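Local coordinates for protein putative phosphomethylpyrimidine kinase (Bacteroides thetaiotaomicron, PDB 3MBH) that binds pyridoxal in a ribokinase-type fold and probably phosphorylates it with ATP, as a pyridoxal kinase, at residues S47-T50 / Q51-G54; D126-M129 / V130-M133; T226-S229 / V230-S234. All blocks are in the same frame, centred on the assembly; numbering follows the deposited sequence.

Contact 1. Residues S47-T50 / Q51-G54. With PXL (3-hydroxy-5-(hydroxymethyl)-2-methylisonicotinaldehyde), chain G.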
loop_
_atom_site.group_PDB
_atom_site.type_symbol
_atom_site.label_atom_id
_atom_site.label_comp_id
_atom_site.label_asym_id
_atom_site.label_seq_id
_atom_site.Cartn_x
_atom_site.Cartn_y
_atom_site.Cartn_z
ATOM N N SER A 47 32.762 -16.035 -3.000
ATOM C CA SER A 47 31.703 -17.017 -2.887
ATOM C C SER A 47 30.695 -16.647 -1.776
ATOM O O SER A 47 29.484 -16.995 -1.842
ATOM C CB SER A 47 32.318 -18.389 -2.577
ATOM O OG SER A 47 33.061 -18.409 -1.355
ATOM N N ASN A 48 31.219 -15.971 -0.755
ATOM C CA ASN A 48 30.492 -15.649 0.454
ATOM C C ASN A 48 31.318 -14.702 1.310
ATOM O O ASN A 48 32.529 -14.581 1.099
ATOM C CB ASN A 48 30.181 -16.922 1.245
ATOM C CG ASN A 48 31.396 -17.819 1.476
ATOM O OD1 ASN A 48 31.596 -18.820 0.763
ATOM N ND2 ASN A 48 32.179 -17.516 2.508
ATOM N N HIS A 49 30.710 -14.104 2.335
ATOM C CA HIS A 49 31.461 -13.137 3.135
ATOM C C HIS A 49 32.570 -13.827 3.940
ATOM O O HIS A 49 32.609 -15.073 4.067
ATOM C CB HIS A 49 30.538 -12.252 4.016
ATOM C CG HIS A 49 29.760 -13.012 5.051
ATOM N ND1 HIS A 49 30.357 -13.760 6.040
ATOM C CD2 HIS A 49 28.430 -13.144 5.229
ATOM C CE1 HIS A 49 29.415 -14.310 6.790
ATOM N NE2 HIS A 49 28.236 -13.964 6.310
ATOM N N THR A 50 33.494 -13.011 4.465
ATOM C CA THR A 50 34.696 -13.524 5.153
ATOM C C THR A 50 34.512 -13.900 6.632
ATOM O O THR A 50 35.480 -14.232 7.318
ATOM C CB THR A 50 35.846 -12.515 5.015
ATOM O OG1 THR A 50 35.494 -11.295 5.677
ATOM C CG2 THR A 50 36.155 -12.246 3.548
ATOM N N GLN A 51 33.286 -13.873 7.139
ATOM C CA GLN A 51 32.998 -14.386 8.482
ATOM C C GLN A 51 32.525 -15.856 8.463
ATOM O O GLN A 51 32.279 -16.466 9.483
ATOM C CB GLN A 51 32.030 -13.478 9.210
ATOM C CG GLN A 51 32.533 -12.018 9.345
ATOM C CD GLN A 51 31.665 -11.160 10.250
ATOM O OE1 GLN A 51 31.485 -11.496 11.423
ATOM N NE2 GLN A 51 31.174 -10.014 9.740
ATOM N N TYR A 52 32.382 -16.433 7.281
ATOM C CA TYR A 52 32.337 -17.880 7.169
ATOM C C TYR A 52 33.767 -18.459 7.343
ATOM O O TYR A 52 34.793 -17.755 7.173
ATOM C CB TYR A 52 31.731 -18.285 5.803
ATOM C CG TYR A 52 30.207 -18.222 5.709
ATOM C CD1 TYR A 52 29.425 -19.221 6.244
ATOM C CD2 TYR A 52 29.574 -17.173 5.075
ATOM C CE1 TYR A 52 28.053 -19.186 6.145
ATOM C CE2 TYR A 52 28.198 -17.111 4.982
ATOM C CZ TYR A 52 27.443 -18.120 5.506
ATOM O OH TYR A 52 26.103 -18.061 5.399
ATOM N N PRO A 53 33.862 -19.760 7.641
ATOM C CA PRO A 53 35.218 -20.291 7.834
ATOM C C PRO A 53 36.121 -20.155 6.589
ATOM O O PRO A 53 37.323 -19.981 6.718
ATOM C CB PRO A 53 34.994 -21.756 8.204
ATOM C CG PRO A 53 33.520 -21.868 8.548
ATOM C CD PRO A 53 32.797 -20.737 7.926
ATOM N N GLY A 54 35.566 -20.170 5.392
ATOM C CA GLY A 54 36.393 -20.090 4.206
ATOM C C GLY A 54 35.613 -19.311 3.141
ATOM O O GLY A 54 34.397 -19.057 3.279
HETATM O OP4 PXL G . 30.605 -4.837 4.966
HETATM C C5A PXL G . 30.797 -6.112 5.561
HETATM C C5 PXL G . 31.470 -7.036 4.541
HETATM C C6 PXL G . 31.525 -6.819 3.179
HETATM N N1 PXL G . 32.156 -7.655 2.354
HETATM C C2 PXL G . 32.762 -8.809 2.698
HETATM C C3 PXL G . 32.754 -9.162 4.125
HETATM C C4 PXL G . 32.103 -8.213 5.059
HETATM C C4A PXL G . 31.960 -8.443 6.495
HETATM O O4A PXL G . 32.191 -9.569 6.804
HETATM O O3 PXL G . 33.355 -10.247 4.638
HETATM C C2A PXL G . 33.365 -9.631 1.571
HETATM O O HOH W 1 37.129 -16.305 7.435
#
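Asn48 ND2 is gripped from across the turn by Gly54 O at 2.8 Å, a nearly straight bond (174°) in the Asn48 amide plane; the same nitrogen donates to His49 O, 2.9 Å away. Ser47 OG donates to Asn48 OD1 from above its carbonyl plane, which holds both ends of the amide and probably fixes its rotation. With CG turned between the backbone N and the carbonyl carbon (chi1 50°), the amide reaches back over CB of Tyr52. His49 begins a type I beta turn that ends at Tyr52. Its ring forms an offset stack with that of Tyr52, planes 24° apart, with Tyr52 CD2 3.3 Å from His49 CE1. Gln51 N donates to His49 ND1 in the ring plane at 3.1 Å, and NE2 is hydrogen-bonded to Arg267 O, leaving the imidazole little freedom to turn. In this ribokinase-clan fold the loop after strand 44-46 borders the pyridoxal pocket: Thr50 N and Thr50 OG1 both bond PXL O3, OG1 at 2.6 Å, while the extended Gln51 side chain lets NE2 donate to PXL O4A at 3.1 Å. A water donates to both Thr50 O and Tyr52 O, and Leu74 of the second subunit packs on Asn48 and Tyr52.

Contact 2. Residues D126-M129 / V130-M133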
loop_
_atom_site.group_PDB
_atom_site.type_symbol
_atom_site.label_atom_id
_atom_site.label_comp_id
_atom_site.label_asym_id
_atom_site.label_seq_id
_atom_site.Cartn_x
_atom_site.Cartn_y
_atom_site.Cartn_z
ATOM N N ASP A 126 45.006 -6.244 7.496
ATOM C CA ASP A 126 46.091 -5.899 8.410
ATOM C C ASP A 126 46.218 -4.375 8.479
ATOM O O ASP A 126 45.369 -3.639 7.963
ATOM C CB ASP A 126 47.423 -6.526 7.926
ATOM C CG ASP A 126 47.850 -5.999 6.543
ATOM O OD1 ASP A 126 47.318 -4.926 6.113
ATOM O OD2 ASP A 126 48.687 -6.655 5.866
HETATM N N MSE A 127 47.268 -3.887 9.121
HETATM C CA MSE A 127 47.336 -2.480 9.379
HETATM C C MSE A 127 47.471 -1.643 8.092
HETATM O O MSE A 127 47.180 -0.481 8.130
HETATM C CB MSE A 127 48.433 -2.131 10.384
HETATM C CG MSE A 127 48.189 -2.582 11.845
HETATM SE SE MSE A 127 46.479 -2.015 12.527
HETATM C CE MSE A 127 46.866 -0.095 12.645
ATOM N N GLU A 128 47.906 -2.227 6.967
ATOM C CA GLU A 128 48.001 -1.436 5.733
ATOM C C GLU A 128 46.627 -1.007 5.245
ATOM O O GLU A 128 46.405 0.132 4.828
ATOM C CB GLU A 128 48.657 -2.228 4.614
ATOM C CG GLU A 128 50.062 -2.258 4.603
ATOM C CD GLU A 128 50.742 -0.932 4.918
ATOM O OE1 GLU A 128 50.487 0.082 4.246
ATOM O OE2 GLU A 128 51.594 -0.948 5.835
HETATM N N MSE A 129 45.684 -1.929 5.293
HETATM C CA MSE A 129 44.314 -1.594 4.984
HETATM C C MSE A 129 43.825 -0.503 5.955
HETATM O O MSE A 129 43.217 0.475 5.512
HETATM C CB MSE A 129 43.420 -2.830 5.023
HETATM C CG MSE A 129 42.040 -2.527 4.663
HETATM SE SE MSE A 129 41.864 -2.206 2.648
HETATM C CE MSE A 129 43.015 -3.576 2.161
ATOM N N VAL A 130 44.151 -0.609 7.237
ATOM C CA VAL A 130 43.710 0.395 8.212
ATOM C C VAL A 130 44.313 1.770 7.894
ATOM O O VAL A 130 43.584 2.744 7.770
ATOM C CB VAL A 130 44.083 0.004 9.629
ATOM C CG1 VAL A 130 43.641 1.046 10.554
ATOM C CG2 VAL A 130 43.404 -1.365 10.038
ATOM N N LYS A 131 45.652 1.827 7.720
ATOM C CA LYS A 131 46.317 3.092 7.412
ATOM C C LYS A 131 45.730 3.733 6.138
ATOM O O LYS A 131 45.459 4.920 6.137
ATOM C CB LYS A 131 47.842 2.939 7.310
ATOM C CG LYS A 131 48.475 2.437 8.581
ATOM C CD LYS A 131 49.964 2.458 8.541
ATOM C CE LYS A 131 50.514 1.405 7.652
ATOM N NZ LYS A 131 51.802 0.837 8.205
ATOM N N GLU A 132 45.481 2.956 5.084
ATOM C CA GLU A 132 44.876 3.514 3.859
ATOM C C GLU A 132 43.434 4.012 4.092
ATOM O O GLU A 132 43.019 5.084 3.592
ATOM C CB GLU A 132 44.937 2.496 2.716
ATOM C CG GLU A 132 46.340 2.156 2.220
ATOM C CD GLU A 132 47.056 3.364 1.586
ATOM O OE1 GLU A 132 46.450 4.058 0.750
ATOM O OE2 GLU A 132 48.229 3.601 1.921
HETATM N N MSE A 133 42.653 3.242 4.851
HETATM C CA MSE A 133 41.282 3.633 5.101
HETATM C C MSE A 133 41.228 4.983 5.824
HETATM O O MSE A 133 40.339 5.790 5.563
HETATM C CB MSE A 133 40.547 2.548 5.868
HETATM C CG MSE A 133 39.062 2.780 6.035
HETATM SE SE MSE A 133 38.127 2.848 4.301
HETATM C CE MSE A 133 37.992 0.950 3.922
HETATM O O HOH W 2 49.893 3.342 4.281
#
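Met127 and Val130, one turn apart, pack through selenium and methyl groups: SE of the selenomethionine Met127 lies 4.0 Å from Val130 CG2, and its CE approaches CG1. Bends at chi2 and chi3 carry the Met127 chain obliquely across the valine, and Tyr152 of helix 147-154 lies against both. On the buried side, the selenomethionines Met129 and Met133 add to this apolar face, Met129 against Ile92 and Met133 against Leu153. The other side is polar and largely solvent-facing. There Lys131 NZ forms a salt bridge with Glu128 OE2 at 3.0 Å, approaching from above the carboxylate plane, 39° out of it, as Glu128 curls at chi2 (-42°) to meet the lysine. A water donates to Glu132 OE2 at 2.9 Å and more weakly to Glu128 OE1, bridging two carboxylates whose like charges it probably helps to offset. Of the backbone bonds, Lys131 N to Met127 O at 2.8 Å is nearly straight, whereas Val130 N to Asp126 O is weak. Asp126 OD1 accepts from Glu128 N at 2.9 Å, its carboxylate also met from above. This is the N-cap and first turns of an amphipathic surface helix, 127-136, with its apolar face on the body of the kinase fold.

Contact 3. Residues T226-S229 / V230-S234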
loop_
_atom_site.group_PDB
_atom_site.type_symbol
_atom_site.label_atom_id
_atom_site.label_comp_id
_atom_site.label_asym_id
_atom_site.label_seq_id
_atom_site.Cartn_x
_atom_site.Cartn_y
_atom_site.Cartn_z
ATOM N N THR A 226 23.682 -2.859 5.424
ATOM C CA THR A 226 22.245 -2.536 5.423
ATOM C C THR A 226 22.037 -1.163 6.044
ATOM O O THR A 226 21.334 -0.319 5.483
ATOM C CB THR A 226 21.432 -3.564 6.216
ATOM O OG1 THR A 226 21.497 -4.803 5.545
ATOM C CG2 THR A 226 19.965 -3.134 6.359
ATOM N N PHE A 227 22.672 -0.930 7.182
ATOM C CA PHE A 227 22.604 0.361 7.848
ATOM C C PHE A 227 23.004 1.553 6.946
ATOM O O PHE A 227 22.291 2.542 6.837
ATOM C CB PHE A 227 23.486 0.365 9.111
ATOM C CG PHE A 227 23.476 1.681 9.845
ATOM C CD1 PHE A 227 22.506 1.956 10.772
ATOM C CD2 PHE A 227 24.437 2.656 9.578
ATOM C CE1 PHE A 227 22.476 3.200 11.422
ATOM C CE2 PHE A 227 24.417 3.909 10.228
ATOM C CZ PHE A 227 23.452 4.166 11.149
ATOM N N THR A 228 24.160 1.429 6.315
ATOM C CA THR A 228 24.724 2.509 5.509
ATOM C C THR A 228 23.935 2.704 4.232
ATOM O O THR A 228 23.733 3.859 3.823
ATOM C CB THR A 228 26.280 2.345 5.299
ATOM O OG1 THR A 228 26.884 2.209 6.598
ATOM C CG2 THR A 228 26.886 3.565 4.506
ATOM N N SER A 229 23.403 1.610 3.663
ATOM C CA SER A 229 22.553 1.687 2.466
ATOM C C SER A 229 21.253 2.484 2.786
ATOM O O SER A 229 20.858 3.395 2.017
ATOM C CB SER A 229 22.170 0.283 1.964
ATOM O OG SER A 229 23.257 -0.384 1.355
ATOM N N VAL A 230 20.643 2.210 3.947
ATOM C CA VAL A 230 19.434 2.960 4.324
ATOM C C VAL A 230 19.768 4.413 4.639
ATOM O O VAL A 230 19.057 5.326 4.210
ATOM C CB VAL A 230 18.617 2.287 5.429
ATOM C CG1 VAL A 230 17.407 3.199 5.754
ATOM C CG2 VAL A 230 18.169 0.853 4.981
ATOM N N ILE A 231 20.885 4.643 5.325
ATOM C CA ILE A 231 21.324 6.021 5.586
ATOM C C ILE A 231 21.505 6.816 4.266
ATOM O O ILE A 231 21.009 7.939 4.134
ATOM C CB ILE A 231 22.598 6.104 6.461
ATOM C CG1 ILE A 231 22.290 5.568 7.863
ATOM C CG2 ILE A 231 23.156 7.579 6.519
ATOM C CD1 ILE A 231 21.491 6.477 8.827
ATOM N N THR A 232 22.166 6.217 3.292
ATOM C CA THR A 232 22.423 6.875 2.024
ATOM C C THR A 232 21.153 7.189 1.296
ATOM O O THR A 232 20.962 8.327 0.837
ATOM C CB THR A 232 23.274 5.958 1.146
ATOM O OG1 THR A 232 24.491 5.736 1.843
ATOM C CG2 THR A 232 23.579 6.579 -0.213
ATOM N N GLY A 233 20.273 6.186 1.168
ATOM C CA GLY A 233 19.023 6.403 0.511
ATOM C C GLY A 233 18.173 7.473 1.221
ATOM O O GLY A 233 17.548 8.295 0.571
ATOM N N SER A 234 18.125 7.419 2.549
ATOM C CA SER A 234 17.293 8.357 3.314
ATOM C C SER A 234 17.806 9.793 3.150
ATOM O O SER A 234 17.005 10.730 2.942
ATOM C CB SER A 234 17.221 7.880 4.782
ATOM O OG SER A 234 16.861 8.883 5.702
#
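Ile231 lays its CG1 over one face of the Phe227 ring, a CH-pi contact 3.9 Å from the ring centroid and 24° off the normal. The touch falls toward the rim, where CG1 is 3.6 Å from Phe227 CE2, and CD1 follows to 3.8 Å from CZ. Phe227 CG stands anti to the backbone N (chi1 179°), which swings the ring along the helix to the residue one turn on. Were Phe227 replaced by alanine, the face that Ile231 CG1 rests on would be gone, and a gap is likely to open between Ile231 and helix 241-257. Next to this apolar pair, Thr228 O is gripped twice by Thr232: the backbone N at 2.9 Å and OG1 at 2.8 Å arrive from opposite faces of the carbonyl plane. Thr232 OG1 can fold back because it sits beside its own backbone N (chi1 -61°), so the buried hydroxyl is satisfied within the helix. The backbone bond from Ile231 N to Phe227 O, 2.9 Å, sets the spacing of the apolar pair. Further out, Thr228 OG1 bonds Thr144 OG1 and Gly224 O, and Ser229 OG bonds the carbonyl of Asp225, whose carboxylate holds the pyridoxal. This part of helix 223-236 is buried: Phe227 reaches Ile183 of strand 181-189 and Ala248 and Ile252 of helix 241-257, Thr226 and Ser229 pack on helix 24-33, and Thr228 and Thr232 lie against Tyr82 of strand 80-83.

Overall arrangement
From the N terminus the chain meets contact 1 first, in the loop between strands 44-46 and 57-59, where a beta turn closes beside the pyridoxal and the second subunit. Contact 2 follows at the start of helix 127-136, after the small hairpin 116-121, and joins that outer helix to helices 91-102 and 147-154. Contact 3 comes last, in helix 223-236, the most central of the three, packed on the main sheet and on helices 24-33 and 241-257. All are local and run in series, neither nesting nor crossing. Their centres lie 21 to 24 Å apart, and no two touch. The pyridoxal, bonded by contact 1, also reaches the residue just ahead of contact 3.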